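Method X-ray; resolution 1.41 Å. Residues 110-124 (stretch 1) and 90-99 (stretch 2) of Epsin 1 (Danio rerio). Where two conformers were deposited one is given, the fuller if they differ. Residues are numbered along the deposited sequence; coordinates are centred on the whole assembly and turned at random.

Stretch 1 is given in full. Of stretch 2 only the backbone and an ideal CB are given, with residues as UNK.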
# COMPACT_ATOMS: atom_id res chain seq x y z
N ASN A 110 13.70 -4.81 -5.51
CA ASN A 110 13.05 -3.72 -4.80
C ASN A 110 11.78 -4.19 -4.10
O ASN A 110 11.48 -3.78 -2.99
CB ASN A 110 12.63 -2.60 -5.76
CG ASN A 110 13.73 -2.18 -6.70
OD1 ASN A 110 14.71 -1.56 -6.28
ND2 ASN A 110 13.56 -2.46 -8.00
N VAL A 111 11.03 -5.06 -4.78
CA VAL A 111 9.81 -5.61 -4.20
C VAL A 111 10.14 -6.45 -2.97
O VAL A 111 9.50 -6.31 -1.93
CB VAL A 111 9.01 -6.44 -5.22
CG1 VAL A 111 7.81 -7.11 -4.57
CG2 VAL A 111 8.56 -5.54 -6.34
N ARG A 112 11.16 -7.30 -3.07
CA ARG A 112 11.47 -8.22 -1.99
C ARG A 112 11.93 -7.47 -0.76
O ARG A 112 11.54 -7.81 0.37
CB ARG A 112 12.56 -9.23 -2.41
CG ARG A 112 12.10 -10.17 -3.54
CD ARG A 112 13.11 -11.27 -3.84
NE ARG A 112 14.36 -10.85 -4.48
CZ ARG A 112 14.55 -10.70 -5.79
NH1 ARG A 112 13.56 -10.89 -6.65
NH2 ARG A 112 15.76 -10.37 -6.24
N GLU A 113 12.73 -6.43 -0.95
CA GLU A 113 13.23 -5.67 0.18
C GLU A 113 12.13 -4.85 0.86
O GLU A 113 12.06 -4.82 2.08
CB GLU A 113 14.39 -4.76 -0.25
CG GLU A 113 14.89 -3.82 0.83
CD GLU A 113 15.62 -4.52 1.95
OE1 GLU A 113 15.89 -5.73 1.85
OE2 GLU A 113 15.93 -3.82 2.95
N LYS A 114 11.27 -4.20 0.06
CA LYS A 114 10.16 -3.44 0.60
C LYS A 114 9.22 -4.37 1.38
O LYS A 114 8.76 -4.01 2.46
CB LYS A 114 9.44 -2.68 -0.52
CG LYS A 114 8.30 -1.79 -0.04
CD LYS A 114 7.75 -0.88 -1.15
CE LYS A 114 8.63 0.34 -1.33
NZ LYS A 114 8.56 1.30 -0.20
N ALA A 115 8.95 -5.57 0.86
CA ALA A 115 8.13 -6.55 1.55
C ALA A 115 8.77 -6.96 2.89
O ALA A 115 8.09 -7.05 3.90
CB ALA A 115 7.90 -7.78 0.69
N LYS A 116 10.07 -7.22 2.89
CA LYS A 116 10.77 -7.59 4.11
C LYS A 116 10.54 -6.55 5.19
O LYS A 116 10.21 -6.89 6.35
CB LYS A 116 12.27 -7.71 3.81
CG LYS A 116 13.13 -8.04 5.00
CD LYS A 116 14.61 -8.02 4.65
CE LYS A 116 15.44 -8.33 5.87
NZ LYS A 116 16.85 -8.60 5.49
N GLN A 117 10.73 -5.27 4.83
CA GLN A 117 10.57 -4.19 5.80
C GLN A 117 9.13 -4.02 6.28
O GLN A 117 8.89 -3.70 7.45
CB GLN A 117 11.13 -2.87 5.25
CG GLN A 117 12.58 -2.97 4.81
CD GLN A 117 13.54 -3.34 5.91
OE1 GLN A 117 13.26 -3.22 7.10
NE2 GLN A 117 14.73 -3.73 5.51
N LEU A 118 8.18 -4.22 5.38
CA LEU A 118 6.79 -4.05 5.75
C LEU A 118 6.35 -5.16 6.69
O LEU A 118 5.59 -4.94 7.61
CB LEU A 118 5.91 -3.98 4.49
CG LEU A 118 4.40 -3.77 4.62
CD1 LEU A 118 4.15 -2.55 5.47
CD2 LEU A 118 3.74 -3.61 3.26
N VAL A 119 6.88 -6.37 6.49
CA VAL A 119 6.53 -7.48 7.35
C VAL A 119 7.09 -7.24 8.76
O VAL A 119 6.37 -7.45 9.74
CB VAL A 119 7.09 -8.82 6.80
CG1 VAL A 119 6.97 -9.91 7.86
CG2 VAL A 119 6.34 -9.24 5.53
N THR A 120 8.35 -6.80 8.88
CA THR A 120 8.89 -6.55 10.23
C THR A 120 8.12 -5.45 10.97
O THR A 120 7.87 -5.56 12.18
CB THR A 120 10.41 -6.25 10.26
OG1 THR A 120 10.67 -4.98 9.68
CG2 THR A 120 11.19 -7.31 9.53
N LEU A 121 7.72 -4.41 10.24
CA LEU A 121 6.88 -3.37 10.83
C LEU A 121 5.55 -3.93 11.35
O LEU A 121 5.16 -3.67 12.49
CB LEU A 121 6.59 -2.30 9.81
CG LEU A 121 5.54 -1.28 10.25
CD1 LEU A 121 5.97 -0.54 11.52
CD2 LEU A 121 5.33 -0.34 9.11
N LEU A 122 4.85 -4.69 10.51
CA LEU A 122 3.52 -5.20 10.87
C LEU A 122 3.56 -6.14 12.07
O LEU A 122 2.59 -6.21 12.84
CB LEU A 122 2.87 -5.89 9.67
CG LEU A 122 2.26 -4.94 8.64
CD1 LEU A 122 1.95 -5.65 7.35
CD2 LEU A 122 1.02 -4.29 9.24
N LYS A 123 4.67 -6.84 12.26
CA LYS A 123 4.78 -7.79 13.35
C LYS A 123 5.10 -7.14 14.71
O LYS A 123 5.12 -7.82 15.73
CB LYS A 123 5.81 -8.88 13.01
CG LYS A 123 5.36 -9.82 11.88
CD LYS A 123 6.42 -10.88 11.55
CE LYS A 123 5.95 -11.86 10.48
NZ LYS A 123 7.06 -12.79 10.08
N ASP A 124 5.32 -5.82 14.72
CA ASP A 124 5.76 -5.13 15.94
C ASP A 124 4.82 -3.98 16.32
O ASP A 124 4.90 -2.89 15.75
CB ASP A 124 7.18 -4.60 15.73
CG ASP A 124 7.83 -4.21 17.03
OD1 ASP A 124 7.16 -3.56 17.85
OD2 ASP A 124 9.01 -4.55 17.22
N UNK A 90 -0.18 -12.39 2.45
CA UNK A 90 -0.22 -11.63 1.21
C UNK A 90 0.92 -10.62 1.12
O UNK A 90 1.30 -10.20 0.03
CB UNK A 90 -1.56 -10.91 1.08
N UNK A 91 1.49 -10.23 2.26
CA UNK A 91 2.71 -9.42 2.25
C UNK A 91 3.97 -10.31 2.26
O UNK A 91 4.90 -10.10 1.49
CB UNK A 91 2.72 -8.47 3.45
N UNK A 92 3.97 -11.34 3.10
CA UNK A 92 5.13 -12.24 3.22
C UNK A 92 5.50 -12.88 1.88
O UNK A 92 6.67 -13.05 1.58
CB UNK A 92 4.84 -13.33 4.25
N UNK A 93 4.50 -13.22 1.07
CA UNK A 93 4.77 -13.89 -0.19
C UNK A 93 5.62 -13.01 -1.09
O UNK A 93 6.34 -13.52 -1.94
CB UNK A 93 3.46 -14.26 -0.89
N UNK A 94 5.54 -11.70 -0.89
CA UNK A 94 6.24 -10.76 -1.75
C UNK A 94 7.76 -10.73 -1.51
O UNK A 94 8.50 -10.19 -2.33
CB UNK A 94 5.66 -9.36 -1.54
N UNK A 95 8.20 -11.31 -0.40
CA UNK A 95 9.64 -11.49 -0.15
C UNK A 95 10.22 -12.48 -1.15
O UNK A 95 11.42 -12.56 -1.29
CB UNK A 95 9.89 -11.97 1.28
N UNK A 96 9.34 -13.23 -1.84
CA UNK A 96 9.74 -14.19 -2.88
C UNK A 96 9.48 -13.70 -4.30
O UNK A 96 9.70 -14.45 -5.25
CB UNK A 96 9.00 -15.51 -2.67
N UNK A 97 9.02 -12.47 -4.45
CA UNK A 97 8.62 -11.95 -5.75
C UNK A 97 9.81 -11.88 -6.70
O UNK A 97 10.87 -11.39 -6.32
CB UNK A 97 7.98 -10.57 -5.60
N UNK A 98 9.62 -12.36 -7.93
CA UNK A 98 10.67 -12.34 -8.96
C UNK A 98 10.24 -11.54 -10.16
O UNK A 98 9.13 -11.72 -10.67
CB UNK A 98 11.03 -13.76 -9.39
N UNK A 99 11.13 -10.69 -10.65
CA UNK A 99 10.98 -10.15 -12.01
C UNK A 99 12.27 -9.58 -12.56
O UNK A 99 12.85 -8.66 -11.99
CB UNK A 99 9.90 -9.06 -12.03

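Position 90 has nothing of stretch 1 within 5.5 Å of its ideal CB, so the contact sets no preference; the deposited residue is A90. At position 91 the CA-to-CB bond points toward the helix of stretch 1, and the ideal CB lies 4.2 Å from V119 CG2 and 4.9 Å from L122 CD1. A hollow lined by aliphatic groups calls for an apolar side chain, with valine, isoleucine or leucine all plausible. It is V91, a knob among A115, L118, V119 and L122: its CG1 is 3.7 Å from V119 CG2 and 3.9 Å from L118 CD2, while its CG2 faces L122 CD1 at 4.4 Å.

At 92 CA-to-CB points away, yet the ideal CB is 4.5 Å from V119 CG2 and K123 lies further along. A long chain with an aliphatic stem and a polar end would suit, as would an acid. Q92 lays its CG 3.9 Å from V119 CG2, and its end comes back toward stretch 1 near K123. Position 93 points away into space free of stretch 1, where small or polar residues serve equally; it is T93.

Position 94 points sideways, but its ideal CB is 3.5 Å from A115 CB and 4.3 Å from V111 CG1, which favours an apolar residue. L94 packs its CB 3.6 Å from A115 CB, and L94 O receives a CA-H...O contact from R112 CA at 3.6 Å.

The CA atoms of the two stretches come closest at 95, where this CA lies 4.2 Å from R112 CA. CA-to-CB points away, so a long, flexible chain could lie along the helix; lysine, arginine, glutamine or methionine would fit. K95 places CG 3.8 Å from A115 CB and CD 4.2 Å from V119 CG2, and a water bridges NZ of K95 to K116 O. Position 96 points away, with no side-chain demand from stretch 1; it is D96.

At 97 the ideal CB is 3.6 Å from V111 CG1 and 4.6 Å from R112 CG, favouring an apolar or aromatic residue. F97 sets its CB against V111 CG1 at 3.6 Å, while its carbonyl accepts a hydrogen bond from R112, NH1 to O 2.8 Å, near the guanidinium plane.

Position 98 points away, 4.7 Å from R112 NH1 at its ideal CB, so a polar chain is reasonable. Q98 donates from NE2 to D96 O at 3.0 Å. Position 99 meets no side chain closely; Y99 shares a water with R112 through its backbone N.

Stretch 2, residues 90-99: AVQTLKDFQY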
# COMPACT_ATOMS: atom_id res chain seq x y z
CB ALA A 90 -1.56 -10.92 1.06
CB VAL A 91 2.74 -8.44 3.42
CG1 VAL A 91 3.95 -7.50 3.31
CG2 VAL A 91 1.45 -7.64 3.47
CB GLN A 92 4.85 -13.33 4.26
CG GLN A 92 4.87 -12.82 5.66
CD GLN A 92 4.45 -13.87 6.67
OE1 GLN A 92 3.84 -14.87 6.32
NE2 GLN A 92 4.79 -13.63 7.93
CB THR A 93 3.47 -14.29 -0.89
OG1 THR A 93 3.77 -15.10 -2.00
CG2 THR A 93 2.64 -13.08 -1.37
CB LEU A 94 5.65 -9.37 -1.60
CG LEU A 94 4.16 -9.29 -1.96
CD1 LEU A 94 3.62 -7.87 -1.72
CD2 LEU A 94 3.88 -9.75 -3.38
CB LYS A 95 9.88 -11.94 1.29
CG LYS A 95 9.45 -10.88 2.32
CD LYS A 95 9.51 -11.36 3.77
CE LYS A 95 10.92 -11.71 4.16
NZ LYS A 95 10.97 -12.13 5.59
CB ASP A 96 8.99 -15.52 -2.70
CG ASP A 96 9.11 -16.08 -1.31
OD1 ASP A 96 10.24 -16.11 -0.79
OD2 ASP A 96 8.08 -16.50 -0.74
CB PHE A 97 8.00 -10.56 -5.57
CG PHE A 97 7.46 -9.95 -6.83
CD1 PHE A 97 6.12 -10.04 -7.13
CD2 PHE A 97 8.29 -9.27 -7.71
CE1 PHE A 97 5.61 -9.46 -8.26
CE2 PHE A 97 7.76 -8.69 -8.85
CZ PHE A 97 6.42 -8.81 -9.13
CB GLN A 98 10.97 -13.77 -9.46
CG GLN A 98 11.29 -14.80 -8.41
CD GLN A 98 12.56 -14.50 -7.64
OE1 GLN A 98 13.61 -14.27 -8.23
NE2 GLN A 98 12.46 -14.48 -6.32
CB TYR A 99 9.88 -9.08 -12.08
CG TYR A 99 9.64 -8.61 -13.50
CD1 TYR A 99 9.20 -9.50 -14.47
CD2 TYR A 99 9.86 -7.29 -13.87
CE1 TYR A 99 8.96 -9.09 -15.77
CE2 TYR A 99 9.64 -6.87 -15.20
CZ TYR A 99 9.18 -7.77 -16.12
OH TYR A 99 8.96 -7.36 -17.41
O HOH W 1 10.64 -9.56 7.12
O HOH W 2 13.65 -10.98 -9.52
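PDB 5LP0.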